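Local coordinates for type III effector HopA1 (Pseudomonas syringae pv. tomato str. DC3000, PDB 4RSX), which is a type III effector, probably delivered into plant host cells, whose biochemical activity remains unclear, at residues Q69-D72 / S73-K77. Residues are numbered along the deposited sequence; the frame is centred on the assembly and turned at random.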
ATOM      1  N   GLN A  69      -0.153 -14.327   3.979  1.00 23.43           N
ATOM      2  CA  GLN A  69      -0.827 -13.525   4.996  1.00 29.16           C
ATOM      3  C   GLN A  69      -2.238 -14.034   5.279  1.00 32.14           C
ATOM      4  O   GLN A  69      -3.001 -13.392   5.998  1.00 36.21           O
ATOM      5  CB  GLN A  69      -0.883 -12.045   4.597  1.00 26.47           C
ATOM      6  CG  GLN A  69       0.439 -11.299   4.755  1.00 29.68           C
ATOM      7  CD  GLN A  69       0.261  -9.778   4.803  1.00 35.20           C
ATOM      8  OE1 GLN A  69       1.211  -9.036   5.067  1.00 38.50           O
ATOM      9  NE2 GLN A  69      -0.959  -9.314   4.551  1.00 35.08           N
ATOM     10  N   ASP A  70      -2.581 -15.174   4.686  1.00 30.90           N
ATOM     11  CA  ASP A  70      -3.836 -15.873   4.965  1.00 34.99           C
ATOM     12  C   ASP A  70      -4.089 -15.966   6.484  1.00 35.83           C
ATOM     13  O   ASP A  70      -3.240 -16.482   7.218  1.00 32.46           O
ATOM     14  CB  ASP A  70      -3.764 -17.277   4.340  1.00 29.88           C
ATOM     15  CG  ASP A  70      -4.933 -18.157   4.728  1.00 37.36           C
ATOM     16  OD1 ASP A  70      -6.094 -17.727   4.563  1.00 38.00           O
ATOM     17  OD2 ASP A  70      -4.684 -19.284   5.212  1.00 43.73           O
ATOM     18  N   HIS A  71      -5.234 -15.461   6.952  1.00 34.99           N
ATOM     19  CA  HIS A  71      -5.508 -15.383   8.398  1.00 34.99           C
ATOM     20  C   HIS A  71      -5.489 -16.743   9.097  1.00 37.88           C
ATOM     21  O   HIS A  71      -4.903 -16.885  10.178  1.00 40.16           O
ATOM     22  CB  HIS A  71      -6.840 -14.669   8.679  1.00 38.70           C
ATOM     23  CG  HIS A  71      -7.269 -14.711  10.121  1.00 46.99           C
ATOM     24  ND1 HIS A  71      -6.578 -14.071  11.131  1.00 45.69           N
ATOM     25  CD2 HIS A  71      -8.331 -15.312  10.719  1.00 45.26           C
ATOM     26  CE1 HIS A  71      -7.190 -14.278  12.286  1.00 39.60           C
ATOM     27  NE2 HIS A  71      -8.254 -15.030  12.064  1.00 42.18           N
ATOM     28  N   ASP A  72      -6.139 -17.731   8.483  1.00 39.62           N
ATOM     29  CA  ASP A  72      -6.192 -19.088   9.027  1.00 35.72           C
ATOM     30  C   ASP A  72      -4.789 -19.682   9.186  1.00 36.85           C
ATOM     31  O   ASP A  72      -4.466 -20.257  10.238  1.00 39.09           O
ATOM     32  CB  ASP A  72      -7.050 -19.983   8.123  1.00 39.83           C
ATOM     33  CG  ASP A  72      -7.438 -21.308   8.788  1.00 46.78           C
ATOM     34  OD1 ASP A  72      -6.744 -21.773   9.727  1.00 42.43           O
ATOM     35  OD2 ASP A  72      -8.453 -21.894   8.350  1.00 58.56           O
ATOM     36  N   SER A  73      -3.963 -19.539   8.147  1.00 33.73           N
ATOM     37  CA  SER A  73      -2.572 -20.012   8.190  1.00 31.34           C
ATOM     38  C   SER A  73      -1.796 -19.309   9.292  1.00 30.76           C
ATOM     39  O   SER A  73      -1.114 -19.961  10.087  1.00 32.72           O
ATOM     40  CB  SER A  73      -1.858 -19.776   6.852  1.00 28.30           C
ATOM     41  OG  SER A  73      -2.538 -20.392   5.778  1.00 28.08           O
ATOM     42  N   VAL A  74      -1.901 -17.980   9.329  1.00 28.99           N
ATOM     43  CA  VAL A  74      -1.191 -17.173  10.322  1.00 32.16           C
ATOM     44  C   VAL A  74      -1.496 -17.577  11.764  1.00 28.97           C
ATOM     45  O   VAL A  74      -0.581 -17.913  12.516  1.00 34.49           O
ATOM     46  CB  VAL A  74      -1.450 -15.651  10.149  1.00 28.93           C
ATOM     47  CG1 VAL A  74      -0.804 -14.874  11.293  1.00 20.28           C
ATOM     48  CG2 VAL A  74      -0.905 -15.162   8.808  1.00 20.80           C
ATOM     49  N   ARG A  75      -2.768 -17.552  12.151  1.00 31.14           N
ATOM     50  CA  ARG A  75      -3.129 -17.810  13.552  1.00 31.07           C
ATOM     51  C   ARG A  75      -2.759 -19.224  13.999  1.00 33.03           C
ATOM     52  O   ARG A  75      -2.505 -19.464  15.187  1.00 35.72           O
ATOM     53  CB  ARG A  75      -4.618 -17.541  13.800  1.00 28.67           C
ATOM     54  CG  ARG A  75      -5.520 -18.509  13.070  1.00 29.01           C
ATOM     55  CD  ARG A  75      -6.952 -18.450  13.549  1.00 26.44           C
ATOM     56  NE  ARG A  75      -7.746 -19.426  12.810  1.00 25.88           N
ATOM     57  CZ  ARG A  75      -9.063 -19.363  12.636  1.00 29.95           C
ATOM     58  NH1 ARG A  75      -9.771 -18.372  13.168  1.00 28.18           N
ATOM     59  NH2 ARG A  75      -9.673 -20.300  11.917  1.00 30.34           N
ATOM     60  N   ASN A  76      -2.716 -20.155  13.047  1.00 39.21           N
ATOM     61  CA  ASN A  76      -2.321 -21.534  13.332  1.00 40.34           C
ATOM     62  C   ASN A  76      -0.814 -21.761  13.219  1.00 42.12           C
ATOM     63  O   ASN A  76      -0.346 -22.900  13.335  1.00 45.89           O
ATOM     64  CB  ASN A  76      -3.037 -22.501  12.390  1.00 36.98           C
ATOM     65  CG  ASN A  76      -4.467 -22.774  12.805  1.00 38.20           C
ATOM     66  OD1 ASN A  76      -4.714 -23.423  13.828  1.00 40.39           O
ATOM     67  ND2 ASN A  76      -5.421 -22.307  11.998  1.00 33.57           N
ATOM     68  N   LYS A  77      -0.068 -20.683  12.980  1.00 41.84           N
ATOM     69  CA  LYS A  77       1.380 -20.759  12.772  1.00 50.59           C
ATOM     70  C   LYS A  77       1.746 -21.733  11.648  1.00 47.86           C
ATOM     71  O   LYS A  77       2.752 -22.446  11.732  1.00 49.10           O
ATOM     72  CB  LYS A  77       2.107 -21.128  14.072  1.00 49.63           C
ATOM     73  CG  LYS A  77       1.839 -20.173  15.226  1.00 52.00           C
ATOM     74  CD  LYS A  77       2.433 -20.707  16.538  1.00 61.93           C
ATOM     75  CE  LYS A  77       1.877 -19.972  17.760  1.00 51.63           C
ATOM     76  NZ  LYS A  77       2.411 -20.541  19.035  1.00 59.91           N
TER
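Asp70 reaches forward over the start of helix 71-75 and grips Ser73 through a single carboxylate oxygen. Its OD2 accepts from Ser73 N at 3.0 Å, the N-H arriving from well above the carboxylate plane, and also from the serine hydroxyl, where OG and Asp70 OD2 lie 2.5 Å apart, a separation shorter than usual whose exact value is doubtful. With CG swung opposite the backbone N of Asp70 (chi1 172°), the acid turns forward to meet the first turn; the serine answers with OG lying beside its own N (chi1 -57°), which brings the hydroxyl to the oxygen that the amide already meets. This is the buried side of the helix, where Tyr85 of helix 82-88 packs against both side chains.

Asp70 is thus the N-cap of a very short helix that follows edge strand 64-68 of the antiparallel sheet. The main chain winds on from the cap: Val74 N donates to Asp70 O and Arg75 N to His71 O. Lys77, with positive phi, closes the other end in a Schellman motif, one of the motif's two bonds back into the last turn running from Lys77 N to Val74 O.

On the outward side, a firm side-chain hydrogen bond runs from Asn76 ND2, which turns back to Asp72 O at 2.9 Å, joining the weak backbone bond from Asn76 N to that same carbonyl. The arginine contacts beside it are looser. Arg75 extends between two exposed neighbours: NH2 is joined to Asp72 OD1 by a long salt bridge of 3.9 Å, with the two planes 69° apart, while NH1 passes the His71 ring obliquely, 3.8 Å from NE2.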